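Local coordinates for protein nisin leader peptide-processing serine protease NisP (PDB 4MZD) that probably removes the leader peptide from the precursor of the lantibiotic nisin, acting as a secreted, cell-wall-attached serine protease of the subtilisin type, at residues 225-229 with 276-282; 241-246 with 284-289; 104-110 with 340-346; 164-168 with 361-365; 247-253 with 299-304. All coordinates share one frame; numbering follows the deposited sequence. Where two conformers were deposited one is given.

Within this subtilase domain, the chain from the N terminus first gives the 104-110 loop of contact 3 and the 164-168 turn of contact 4. These close late, at 340-346 and 361-365, and cross each other; the other three contacts lie inside both spans. Helix residues 225-229, strand 241-245 and the loop 247-253 follow one another, and their partners 276-282, 284-289 and 299-304 come in the same order, so contacts 1, 2 and 5 cross. They bind helix 222-238, strand 275-278, the parallel strands 241-245 and 286-291, and the loops after them into one touching block. Contact 2 also meets contact 4 through Leu363; contact 3 stands apart, joining an early loop to a late hairpin.

Contact 1 of 5, residues 225-229 with 276-282; sequences YLNYK and VDAPSVF
Phe282 drives its ring between Tyr225 and Tyr228, neighbours across one turn of helix 222-238, and shows how aromatic side chains can seal a helix onto a loop without any hydrogen bond between them. In the aromatic group, Tyr225 and Phe282 run antiparallel alongside one another, their planes inclined by 34°. The closest touch is Phe282 CE1 over one face of the Tyr225 ring, 3.4 Å from CZ. At its far corner, Phe282 CZ meets Tyr225 O edge-on at 3.4 Å; that carbonyl is the helical acceptor for Lys229 N. A CH-pi contact forms the second group: Pro279 CB lies over the Tyr228 ring, 4.3 Å from its centroid. A cis peptide precedes Pro279, which opens a type I turn ending at Phe282. Aliphatic contacts complete the seam. Tyr228 CB touches Phe282 CE2 at 3.5 Å, and the Lys229 chain crosses the Phe282 ring at about a right angle, CB 3.6 Å from CE1, before turning off. With CG swung opposite its backbone N (chi1 177°), Tyr225 also reaches Val276 CG2 and Val281 CG1. The phenol oxygen of Tyr228 goes instead to Gln207. The arrangement is that of a layered alpha/beta fold: helix 222-238, the connecting helix between parallel strands 200-210 and 241-245, rests on strand 275-278, whose Asp277 forms a salt bridge to Arg488, the C-terminal residue, consistent with an S1 pocket that takes arginine.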
# COMPACT_ATOMS: atom_id res chain seq x y z
N TYR A 225 -11.55 14.93 0.41
CA TYR A 225 -10.18 15.28 0.72
C TYR A 225 -10.07 15.73 2.17
O TYR A 225 -9.18 15.29 2.91
CB TYR A 225 -9.71 16.38 -0.24
CG TYR A 225 -8.32 16.91 0.00
CD1 TYR A 225 -7.22 16.37 -0.65
CD2 TYR A 225 -8.10 18.00 0.84
CE1 TYR A 225 -5.95 16.88 -0.45
CE2 TYR A 225 -6.84 18.51 1.05
CZ TYR A 225 -5.76 17.94 0.40
OH TYR A 225 -4.50 18.45 0.60
N LEU A 226 -10.99 16.59 2.60
CA LEU A 226 -10.99 17.07 3.98
C LEU A 226 -11.23 15.95 4.99
O LEU A 226 -10.70 15.98 6.10
CB LEU A 226 -12.04 18.16 4.17
CG LEU A 226 -11.73 19.48 3.47
CD1 LEU A 226 -12.89 20.43 3.70
CD2 LEU A 226 -10.42 20.08 3.97
N ASN A 227 -12.04 14.97 4.61
CA ASN A 227 -12.29 13.83 5.49
C ASN A 227 -11.04 12.96 5.67
O ASN A 227 -10.76 12.50 6.78
CB ASN A 227 -13.47 13.00 4.97
CG ASN A 227 -14.79 13.73 5.07
OD1 ASN A 227 -14.91 14.72 5.79
ND2 ASN A 227 -15.80 13.24 4.35
N TYR A 228 -10.29 12.75 4.60
CA TYR A 228 -9.00 12.10 4.72
C TYR A 228 -8.07 12.93 5.58
O TYR A 228 -7.36 12.40 6.44
CB TYR A 228 -8.32 11.92 3.37
CG TYR A 228 -8.72 10.71 2.58
CD1 TYR A 228 -9.22 10.85 1.29
CD2 TYR A 228 -8.56 9.42 3.08
CE1 TYR A 228 -9.58 9.75 0.54
CE2 TYR A 228 -8.92 8.31 2.33
CZ TYR A 228 -9.42 8.48 1.06
OH TYR A 228 -9.77 7.37 0.33
N LYS A 229 -8.04 14.24 5.33
CA LYS A 229 -7.12 15.10 6.06
C LYS A 229 -7.37 15.00 7.56
O LYS A 229 -6.44 14.90 8.35
CB LYS A 229 -7.22 16.55 5.60
CG LYS A 229 -6.09 17.41 6.13
CD LYS A 229 -6.45 18.88 6.11
CE LYS A 229 -6.63 19.38 4.70
NZ LYS A 229 -6.72 20.87 4.73
N VAL A 276 -5.57 15.35 -7.13
CA VAL A 276 -4.63 14.68 -6.24
C VAL A 276 -4.90 13.18 -6.19
O VAL A 276 -6.03 12.73 -6.42
CB VAL A 276 -4.66 15.29 -4.82
CG1 VAL A 276 -4.34 16.77 -4.86
CG2 VAL A 276 -6.02 15.06 -4.16
N ASP A 277 -3.84 12.43 -5.89
CA ASP A 277 -3.86 10.99 -5.66
C ASP A 277 -3.93 10.84 -4.14
O ASP A 277 -2.97 11.15 -3.44
CB ASP A 277 -2.56 10.41 -6.26
CG ASP A 277 -2.55 8.89 -6.35
OD1 ASP A 277 -3.40 8.24 -5.70
OD2 ASP A 277 -1.66 8.35 -7.05
N ALA A 278 -5.10 10.45 -3.63
CA ALA A 278 -5.36 10.41 -2.19
C ALA A 278 -5.51 8.99 -1.65
O ALA A 278 -6.12 8.14 -2.30
CB ALA A 278 -6.61 11.22 -1.89
N PRO A 279 -5.03 8.72 -0.42
CA PRO A 279 -4.47 9.69 0.54
C PRO A 279 -2.95 9.91 0.47
O PRO A 279 -2.40 10.53 1.37
CB PRO A 279 -4.83 9.06 1.89
CG PRO A 279 -4.78 7.58 1.61
CD PRO A 279 -5.33 7.43 0.22
N SER A 280 -2.29 9.45 -0.58
CA SER A 280 -0.83 9.59 -0.65
C SER A 280 -0.36 11.05 -0.76
O SER A 280 0.78 11.35 -0.42
CB SER A 280 -0.24 8.76 -1.78
OG SER A 280 -0.61 9.28 -3.05
N VAL A 281 -1.24 11.95 -1.21
CA VAL A 281 -0.88 13.34 -1.42
C VAL A 281 -0.49 14.09 -0.15
O VAL A 281 0.30 15.03 -0.20
CB VAL A 281 -2.03 14.09 -2.12
CG1 VAL A 281 -3.28 14.08 -1.25
CG2 VAL A 281 -1.62 15.52 -2.47
N PHE A 282 -1.04 13.69 0.99
CA PHE A 282 -0.87 14.49 2.20
C PHE A 282 0.58 14.55 2.64
O PHE A 282 1.30 13.55 2.60
CB PHE A 282 -1.79 13.99 3.31
CG PHE A 282 -3.24 14.18 3.00
CD1 PHE A 282 -3.83 15.42 3.13
CD2 PHE A 282 -4.01 13.13 2.54
CE1 PHE A 282 -5.16 15.61 2.82
CE2 PHE A 282 -5.34 13.31 2.22
CZ PHE A 282 -5.92 14.56 2.36

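Contact 2 of 5, residues 241-246 with 284-289; sequences IVVAAL and DVIAVG
Val243 pairs with Ile286, Ala244 with Ala287 and Ala245 with Val288, a short worked example of parallel sheet pairing with the strands inclined at 27°. Ile286 gives its N to Val242 O (2.9 Å) and takes Ala244 N on its own O. Two residues on, Val288 does the same between Ala244 O and Leu246 N, which lies just past the strand and gives the last bond. Where the strands part, one water accepts from Val242 N and donates to Asp284 O, bridging the two backbones. Around the backbone lies the side-chain shell. Ile241 CD1 and Ile286 CD1 press together at 3.3 Å, tighter than ordinary van der Waals contact, and Val243 CG1 meets Val288 CG2 at 3.6 Å. Val243 and Ile286 rest on Leu363 of helix 356-370, Ile241 on Leu378 of helix 375-384, and Val288 on Ala355 of a loop. On the other face Ala244 CB touches Val285 CG1 at 3.8 Å, and Leu246 CD2 approaches Ala287 CB. Such a parallel sheet covered by helices is the core of the subtilisin fold, and Ala245, at the end of its strand, lies about 5 Å from the side chain of the predicted catalytic Ser353.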
# COMPACT_ATOMS: atom_id res chain seq x y z
N ILE A 241 2.04 6.87 11.77
CA ILE A 241 2.35 7.32 10.43
C ILE A 241 1.58 6.48 9.44
O ILE A 241 1.37 5.28 9.65
CB ILE A 241 3.87 7.26 10.15
CG1 ILE A 241 4.21 8.10 8.91
CG2 ILE A 241 4.34 5.81 10.00
CD1 ILE A 241 5.68 8.46 8.81
N VAL A 242 1.15 7.11 8.35
CA VAL A 242 0.42 6.45 7.29
C VAL A 242 1.32 6.35 6.06
O VAL A 242 1.99 7.31 5.69
CB VAL A 242 -0.86 7.24 6.96
CG1 VAL A 242 -1.57 6.64 5.75
CG2 VAL A 242 -1.78 7.29 8.17
N VAL A 243 1.32 5.16 5.47
CA VAL A 243 2.12 4.83 4.29
C VAL A 243 1.13 4.39 3.22
O VAL A 243 0.34 3.47 3.45
CB VAL A 243 3.10 3.68 4.61
CG1 VAL A 243 4.03 3.40 3.45
CG2 VAL A 243 3.90 3.98 5.88
N ALA A 244 1.14 5.05 2.07
CA ALA A 244 0.08 4.87 1.08
C ALA A 244 0.63 4.70 -0.33
O ALA A 244 1.59 5.38 -0.72
CB ALA A 244 -0.89 6.05 1.13
N ALA A 245 -0.03 3.84 -1.10
CA ALA A 245 0.39 3.57 -2.47
C ALA A 245 0.02 4.67 -3.46
O ALA A 245 -1.15 5.05 -3.55
CB ALA A 245 -0.25 2.30 -2.94
N LEU A 246 0.99 5.13 -4.24
CA LEU A 246 0.67 5.89 -5.44
C LEU A 246 -0.11 5.01 -6.41
O LEU A 246 0.03 3.80 -6.41
CB LEU A 246 1.95 6.38 -6.12
CG LEU A 246 2.73 7.49 -5.43
CD1 LEU A 246 4.04 7.72 -6.14
CD2 LEU A 246 1.92 8.77 -5.35
N ASP A 284 2.07 14.62 5.46
CA ASP A 284 2.55 13.75 6.53
C ASP A 284 2.54 12.27 6.16
O ASP A 284 3.09 11.45 6.89
CB ASP A 284 1.78 14.02 7.81
CG ASP A 284 2.05 15.40 8.38
OD1 ASP A 284 3.15 15.94 8.12
OD2 ASP A 284 1.17 15.95 9.07
N VAL A 285 1.91 11.94 5.04
CA VAL A 285 1.85 10.57 4.56
C VAL A 285 3.12 10.24 3.78
O VAL A 285 3.67 11.09 3.09
CB VAL A 285 0.59 10.37 3.67
CG1 VAL A 285 0.59 9.02 2.98
CG2 VAL A 285 -0.67 10.55 4.51
N ILE A 286 3.59 9.00 3.90
CA ILE A 286 4.67 8.51 3.06
C ILE A 286 4.06 7.88 1.81
O ILE A 286 3.40 6.86 1.89
CB ILE A 286 5.53 7.49 3.82
CG1 ILE A 286 6.17 8.17 5.03
CG2 ILE A 286 6.58 6.87 2.91
CD1 ILE A 286 6.93 7.27 5.94
N ALA A 287 4.27 8.54 0.68
CA ALA A 287 3.78 8.06 -0.61
C ALA A 287 4.78 7.09 -1.21
O ALA A 287 5.98 7.37 -1.24
CB ALA A 287 3.55 9.22 -1.57
N VAL A 288 4.29 5.95 -1.68
CA VAL A 288 5.16 4.90 -2.19
C VAL A 288 4.80 4.55 -3.63
O VAL A 288 3.67 4.18 -3.93
CB VAL A 288 5.09 3.62 -1.33
CG1 VAL A 288 6.08 2.60 -1.85
CG2 VAL A 288 5.33 3.95 0.15
N GLY A 289 5.79 4.66 -4.52
CA GLY A 289 5.63 4.21 -5.89
C GLY A 289 6.43 2.95 -6.14
O GLY A 289 7.07 2.39 -5.23
O HOH W 1 1.08 9.92 8.15

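Contact 3 of 5, residues 104-110 with 340-346; sequences MEEHPDL and TTNTGWY
His107 and the 340-346 loop illustrate how one imidazole can be held on both faces and at its edge. From CB the side chain heads toward the loop, its CG set opposite the backbone N (chi1 -166°), which carries the ring in between Thr340 and Gly344. ND1 looks back to its own loop and accepts Asp109 N in the ring plane at 3.0 Å. At CD2 the ring edge faces Thr341 O, 3.3 Å away. CE1 lies under Thr340 CG2 at 3.4 Å, a CH-pi contact on one face, while Gly344 O sits over the opposite face. NE2, at the tip, donates to Trp345 O at 2.9 Å and 165°, again in plane. With one nitrogen accepting and the other donating, the ring is probably neutral and cannot readily flip. His107 opens the His-Pro-Asp-Leu sequence that commonly follows the catalytic aspartate in subtilases, and its partner is the hairpin between strands 337-340 and 346-349. Beyond the tip, the edge of His107 meets the face of Tyr346 in an offset edge-to-face pair, planes 79° apart. The Tyr346 hydroxyl donates to Asp109 OD2 in a short bond of 2.5 Å, arriving from above the carboxylate plane, and is also bonded to Asn160 ND2. At the start of the same loop, the extended Met104 side chain lays SD 3.3 Å from Gly344 N, with CE against Gly344 CA.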
# COMPACT_ATOMS: atom_id res chain seq x y z
N MET A 104 -6.47 -13.71 5.21
CA MET A 104 -6.68 -15.12 5.48
C MET A 104 -5.83 -15.47 6.70
O MET A 104 -4.62 -15.72 6.57
CB MET A 104 -6.26 -15.96 4.28
CG MET A 104 -6.57 -17.44 4.44
SD MET A 104 -5.53 -18.55 3.42
CE MET A 104 -6.50 -20.10 3.46
N GLU A 105 -6.44 -15.47 7.88
CA GLU A 105 -5.68 -15.61 9.12
C GLU A 105 -4.95 -16.93 9.22
O GLU A 105 -3.91 -17.03 9.89
CB GLU A 105 -6.58 -15.43 10.35
CG GLU A 105 -7.06 -14.00 10.59
CD GLU A 105 -7.75 -13.86 11.93
OE1 GLU A 105 -8.84 -14.45 12.09
OE2 GLU A 105 -7.22 -13.18 12.83
N GLU A 106 -5.49 -17.96 8.57
CA GLU A 106 -4.93 -19.29 8.68
C GLU A 106 -3.80 -19.55 7.68
O GLU A 106 -3.27 -20.65 7.63
CB GLU A 106 -6.03 -20.35 8.57
CG GLU A 106 -6.65 -20.49 7.19
CD GLU A 106 -7.90 -19.63 6.98
OE1 GLU A 106 -8.77 -20.08 6.21
OE2 GLU A 106 -8.00 -18.52 7.56
N HIS A 107 -3.41 -18.55 6.89
CA HIS A 107 -2.29 -18.78 5.99
C HIS A 107 -1.06 -19.18 6.81
O HIS A 107 -0.70 -18.48 7.75
CB HIS A 107 -1.96 -17.54 5.17
CG HIS A 107 -1.06 -17.84 4.02
ND1 HIS A 107 0.25 -18.24 4.20
CD2 HIS A 107 -1.30 -17.88 2.69
CE1 HIS A 107 0.78 -18.49 3.01
NE2 HIS A 107 -0.13 -18.28 2.08
N PRO A 108 -0.41 -20.31 6.47
CA PRO A 108 0.69 -20.77 7.32
C PRO A 108 1.85 -19.79 7.50
O PRO A 108 2.50 -19.84 8.54
CB PRO A 108 1.17 -22.06 6.63
CG PRO A 108 0.65 -21.96 5.23
CD PRO A 108 -0.66 -21.24 5.36
N ASP A 109 2.10 -18.91 6.52
CA ASP A 109 3.21 -17.98 6.67
C ASP A 109 2.83 -16.75 7.49
O ASP A 109 3.70 -15.97 7.88
CB ASP A 109 3.72 -17.51 5.31
CG ASP A 109 4.39 -18.60 4.51
OD1 ASP A 109 4.82 -19.63 5.08
OD2 ASP A 109 4.52 -18.39 3.28
N LEU A 110 1.52 -16.56 7.72
CA LEU A 110 1.00 -15.34 8.33
C LEU A 110 0.38 -15.51 9.72
O LEU A 110 0.34 -14.56 10.48
CB LEU A 110 -0.08 -14.71 7.44
CG LEU A 110 0.28 -14.45 5.98
CD1 LEU A 110 -0.90 -13.86 5.22
CD2 LEU A 110 1.50 -13.55 5.88
N THR A 340 1.99 -14.31 -0.62
CA THR A 340 0.93 -15.11 -0.01
C THR A 340 -0.44 -14.69 -0.54
O THR A 340 -0.68 -13.52 -0.76
CB THR A 340 0.92 -14.89 1.51
OG1 THR A 340 0.94 -13.49 1.78
CG2 THR A 340 2.16 -15.49 2.15
N THR A 341 -1.35 -15.64 -0.73
CA THR A 341 -2.71 -15.26 -1.11
C THR A 341 -3.77 -16.09 -0.37
O THR A 341 -3.45 -17.00 0.40
CB THR A 341 -2.89 -15.23 -2.64
OG1 THR A 341 -4.11 -14.55 -2.96
CG2 THR A 341 -2.88 -16.63 -3.22
N ASN A 342 -5.04 -15.75 -0.60
CA ASN A 342 -6.13 -16.27 0.23
C ASN A 342 -6.59 -17.68 -0.14
O ASN A 342 -7.63 -18.15 0.35
CB ASN A 342 -7.31 -15.30 0.26
CG ASN A 342 -8.04 -15.24 -1.05
OD1 ASN A 342 -7.51 -15.66 -2.08
ND2 ASN A 342 -9.26 -14.71 -1.04
N THR A 343 -5.80 -18.37 -0.96
CA THR A 343 -5.98 -19.79 -1.19
C THR A 343 -5.27 -20.62 -0.12
O THR A 343 -5.44 -21.83 -0.05
CB THR A 343 -5.33 -20.19 -2.51
OG1 THR A 343 -3.96 -19.79 -2.48
CG2 THR A 343 -6.04 -19.52 -3.69
N GLY A 344 -4.43 -19.97 0.69
CA GLY A 344 -3.53 -20.66 1.60
C GLY A 344 -2.17 -20.89 0.99
O GLY A 344 -1.27 -21.40 1.65
N TRP A 345 -2.00 -20.48 -0.27
CA TRP A 345 -0.75 -20.70 -0.99
C TRP A 345 -0.22 -19.36 -1.52
O TRP A 345 -0.19 -18.39 -0.77
CB TRP A 345 -0.94 -21.77 -2.07
CG TRP A 345 -1.51 -23.05 -1.46
CD1 TRP A 345 -2.78 -23.53 -1.58
CD2 TRP A 345 -0.81 -23.96 -0.61
NE1 TRP A 345 -2.91 -24.70 -0.87
CE2 TRP A 345 -1.72 -24.98 -0.26
CE3 TRP A 345 0.49 -24.02 -0.11
CZ2 TRP A 345 -1.37 -26.05 0.55
CZ3 TRP A 345 0.84 -25.08 0.70
CH2 TRP A 345 -0.08 -26.08 1.03
N TYR A 346 0.17 -19.30 -2.80
CA TYR A 346 0.93 -18.16 -3.32
C TYR A 346 0.43 -17.75 -4.69
O TYR A 346 -0.24 -18.52 -5.38
CB TYR A 346 2.43 -18.50 -3.36
CG TYR A 346 2.86 -19.00 -2.01
CD1 TYR A 346 3.25 -18.11 -1.03
CD2 TYR A 346 2.78 -20.35 -1.68
CE1 TYR A 346 3.59 -18.54 0.23
CE2 TYR A 346 3.11 -20.79 -0.42
CZ TYR A 346 3.51 -19.88 0.54
OH TYR A 346 3.83 -20.32 1.81

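Contact 4 of 5, residues 164-168 with 361-365; sequences VAPGI and GALAL
Ala165 opens a type II turn that ends at Ile168, and Ala165 CA lies 5.5 Å from Gly361 CA. No hydrogen bond crosses between them; each segment keeps a bond of its own, Ile168 N to Ala165 O in the turn and Leu365 N to Gly361 O in the helix, and Val164, Ala165 and Gly167 bond through their backbones to the end of helix 147-156. The contact is a lesson in how small residues admit larger neighbours. At Val164, chi1 of -70° sets CG1 opposite the carbonyl carbon and leaves CG2 between N and C, where the methyl settles on the bare backbone of Gly361, 3.6 Å from CA. One helical turn later Leu365 leans back toward the turn: its CD2 touches Ala165 CB at 3.8 Å, and its CD1 comes alongside Val164 O at 3.8 Å. Ile168 works from the far end of the turn, its nearly extended chain delivering CD1 to Ala364 CB at 3.6 Å. Val164, just before the turn, and Ala165 and Ile168 at its two ends are therefore spread along one side of the helix, all buried. Val164 is also packed on Met75 and Val78 of helix 73-79 and on Ile397 of helix 397-402. The turn ends the loop that runs from helix 147-156 into strand 169-174 of the main sheet; helix 356-370 therefore lies beside the start of that strand.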
# COMPACT_ATOMS: atom_id res chain seq x y z
N VAL A 164 9.27 -8.24 4.54
CA VAL A 164 10.39 -7.37 4.91
C VAL A 164 10.71 -7.46 6.40
O VAL A 164 11.84 -7.20 6.81
CB VAL A 164 10.14 -5.89 4.55
CG1 VAL A 164 10.19 -5.68 3.04
CG2 VAL A 164 8.86 -5.35 5.19
N ALA A 165 9.70 -7.79 7.21
CA ALA A 165 9.83 -7.83 8.66
C ALA A 165 9.16 -9.12 9.14
O ALA A 165 8.06 -9.09 9.71
CB ALA A 165 9.18 -6.60 9.28
N PRO A 166 9.79 -10.26 8.86
CA PRO A 166 9.12 -11.54 9.13
C PRO A 166 8.61 -11.65 10.56
O PRO A 166 9.35 -11.46 11.52
CB PRO A 166 10.21 -12.57 8.84
CG PRO A 166 11.09 -11.89 7.83
CD PRO A 166 11.13 -10.46 8.28
N GLY A 167 7.32 -11.96 10.69
CA GLY A 167 6.70 -12.17 11.97
C GLY A 167 6.28 -10.92 12.73
O GLY A 167 5.71 -11.02 13.81
N ILE A 168 6.55 -9.73 12.18
CA ILE A 168 6.11 -8.52 12.85
C ILE A 168 4.58 -8.52 12.97
O ILE A 168 3.87 -8.99 12.09
CB ILE A 168 6.64 -7.25 12.13
CG1 ILE A 168 6.69 -6.06 13.09
CG2 ILE A 168 5.83 -6.93 10.87
CD1 ILE A 168 7.58 -4.94 12.58
N GLY A 361 6.60 -2.14 6.55
CA GLY A 361 7.29 -3.07 7.43
C GLY A 361 8.66 -2.56 7.83
O GLY A 361 9.08 -2.71 8.98
N ALA A 362 9.38 -1.97 6.88
CA ALA A 362 10.70 -1.41 7.16
C ALA A 362 10.61 -0.29 8.19
O ALA A 362 11.42 -0.20 9.12
CB ALA A 362 11.34 -0.91 5.88
N LEU A 363 9.62 0.59 8.03
CA LEU A 363 9.41 1.67 8.98
C LEU A 363 9.09 1.13 10.36
O LEU A 363 9.56 1.68 11.36
CB LEU A 363 8.29 2.59 8.52
CG LEU A 363 8.64 3.57 7.42
CD1 LEU A 363 7.35 4.18 6.91
CD2 LEU A 363 9.59 4.65 7.94
N ALA A 364 8.30 0.07 10.42
CA ALA A 364 7.96 -0.52 11.70
C ALA A 364 9.21 -1.07 12.39
O ALA A 364 9.37 -0.93 13.61
CB ALA A 364 6.90 -1.60 11.53
N LEU A 365 10.12 -1.68 11.63
CA LEU A 365 11.39 -2.15 12.21
C LEU A 365 12.15 -0.99 12.86
O LEU A 365 12.67 -1.13 13.96
CB LEU A 365 12.27 -2.81 11.14
CG LEU A 365 11.79 -4.15 10.57
CD1 LEU A 365 12.63 -4.55 9.36
CD2 LEU A 365 11.81 -5.26 11.62

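Contact 5 of 5, residues 247-253 with 299-304; sequences GNDSLNI and DFSNIG
Asn302 turns its side chain in under the 247-253 loop, and its OD1 is gripped by two backbone amides, those of Asp249 and Leu251. Leu251 N donates to Asn302 OD1 at 2.9 Å and 167°, and Asp249 N to the same OD1 at 3.0 Å. They come from opposite faces of the amide plane, so the carbonyl is clamped from above and below. On the same residue, Asn302 N donates to Gly247 O at 2.9 Å, while ND2 goes to Asp277 OD2 and Tyr208 OH, so both ends of the amide are held. This is the tight part; here a buried asparagine fastens a loop through main-chain donors. Pairing continues as Ile303 N bonds to Leu251 O and Ile253 N to Ile303 O, the latter at 3.0 Å. The outer side is looser. Ser250, at a positive phi of 58°, is exposed, although its OG still donates to Asp299 O at 2.7 Å, in the carbonyl plane. Asn252 crosses Ile303 there at about a right angle, ND2 reaching CG2 only at 3.9 Å. At the other end Asn248 and Phe300 run side by side, amide and ring nearly perpendicular, OD1 lying 3.4 Å from CD1. Asn248 OD1 accepts from Asn352 N, and ND2 bonds to the O of Arg488, the last residue of the chain. With its side chain about 6 Å from that of the predicted nucleophile Ser353, Asn248 probably corresponds to the oxyanion-hole asparagine of subtilisin, and a chain end bound here is consistent with C-terminal autocleavage.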
# COMPACT_ATOMS: atom_id res chain seq x y z
N GLY A 247 -0.90 5.64 -7.28
CA GLY A 247 -1.68 4.90 -8.25
C GLY A 247 -0.83 4.17 -9.27
O GLY A 247 0.36 4.44 -9.43
N ASN A 248 -1.47 3.23 -9.98
CA ASN A 248 -0.82 2.44 -11.02
C ASN A 248 -1.27 2.88 -12.42
O ASN A 248 -1.53 2.05 -13.29
CB ASN A 248 -1.15 0.95 -10.87
CG ASN A 248 -0.68 0.37 -9.55
OD1 ASN A 248 0.45 0.58 -9.12
ND2 ASN A 248 -1.55 -0.41 -8.93
N ASP A 249 -1.35 4.19 -12.63
CA ASP A 249 -1.91 4.74 -13.88
C ASP A 249 -0.89 5.49 -14.72
O ASP A 249 -1.25 6.20 -15.66
CB ASP A 249 -3.14 5.59 -13.57
CG ASP A 249 -4.24 4.78 -12.94
OD1 ASP A 249 -4.73 3.83 -13.61
OD2 ASP A 249 -4.61 5.04 -11.78
N SER A 250 0.39 5.31 -14.40
CA SER A 250 1.47 5.93 -15.17
C SER A 250 1.37 7.45 -15.23
O SER A 250 1.80 8.06 -16.20
CB SER A 250 1.52 5.35 -16.59
OG SER A 250 1.57 3.93 -16.56
N LEU A 251 0.80 8.05 -14.19
CA LEU A 251 0.61 9.50 -14.13
C LEU A 251 1.67 10.19 -13.31
O LEU A 251 1.95 9.78 -12.18
CB LEU A 251 -0.76 9.84 -13.53
CG LEU A 251 -1.99 9.33 -14.26
CD1 LEU A 251 -3.25 9.47 -13.42
CD2 LEU A 251 -2.15 10.05 -15.59
N ASN A 252 2.26 11.26 -13.85
CA ASN A 252 3.05 12.14 -13.00
C ASN A 252 2.08 13.04 -12.24
O ASN A 252 1.38 13.84 -12.85
CB ASN A 252 4.05 12.97 -13.79
CG ASN A 252 5.03 13.68 -12.88
OD1 ASN A 252 4.63 14.36 -11.93
ND2 ASN A 252 6.33 13.49 -13.13
N ILE A 253 2.04 12.89 -10.93
CA ILE A 253 1.00 13.54 -10.15
C ILE A 253 1.15 15.06 -10.12
O ILE A 253 0.24 15.77 -9.71
CB ILE A 253 0.91 12.96 -8.72
CG1 ILE A 253 2.21 13.19 -7.95
CG2 ILE A 253 0.58 11.47 -8.80
CD1 ILE A 253 2.27 14.51 -7.22
N ASP A 299 6.56 0.52 -15.25
CA ASP A 299 5.78 1.10 -16.33
C ASP A 299 4.43 1.63 -15.88
O ASP A 299 3.98 2.69 -16.34
CB ASP A 299 5.60 0.11 -17.50
CG ASP A 299 4.78 -1.11 -17.13
OD1 ASP A 299 5.01 -1.69 -16.05
OD2 ASP A 299 3.91 -1.51 -17.94
N PHE A 300 3.77 0.90 -14.98
CA PHE A 300 2.44 1.29 -14.51
C PHE A 300 2.44 2.35 -13.41
O PHE A 300 1.39 2.91 -13.10
CB PHE A 300 1.65 0.08 -14.01
CG PHE A 300 2.39 -0.73 -12.98
CD1 PHE A 300 2.53 -0.28 -11.68
CD2 PHE A 300 2.97 -1.95 -13.32
CE1 PHE A 300 3.23 -1.01 -10.73
CE2 PHE A 300 3.67 -2.69 -12.38
CZ PHE A 300 3.81 -2.22 -11.10
N SER A 301 3.57 2.60 -12.76
CA SER A 301 3.55 3.41 -11.55
C SER A 301 3.34 4.89 -11.82
O SER A 301 3.96 5.47 -12.72
CB SER A 301 4.83 3.23 -10.74
OG SER A 301 4.75 3.96 -9.52
N ASN A 302 2.50 5.52 -11.01
CA ASN A 302 2.51 6.97 -10.97
C ASN A 302 3.86 7.44 -10.46
O ASN A 302 4.62 6.68 -9.83
CB ASN A 302 1.40 7.48 -10.05
CG ASN A 302 0.01 7.34 -10.64
OD1 ASN A 302 -0.18 6.80 -11.74
ND2 ASN A 302 -0.97 7.85 -9.92
N ILE A 303 4.16 8.70 -10.73
CA ILE A 303 5.44 9.29 -10.37
C ILE A 303 5.20 10.49 -9.48
O ILE A 303 4.41 11.37 -9.82
CB ILE A 303 6.23 9.73 -11.63
CG1 ILE A 303 6.36 8.58 -12.64
CG2 ILE A 303 7.59 10.30 -11.25
CD1 ILE A 303 5.28 8.57 -13.71
N GLY A 304 5.88 10.52 -8.34
CA GLY A 304 5.82 11.66 -7.43
C GLY A 304 7.21 12.05 -6.99
O GLY A 304 8.01 11.20 -6.60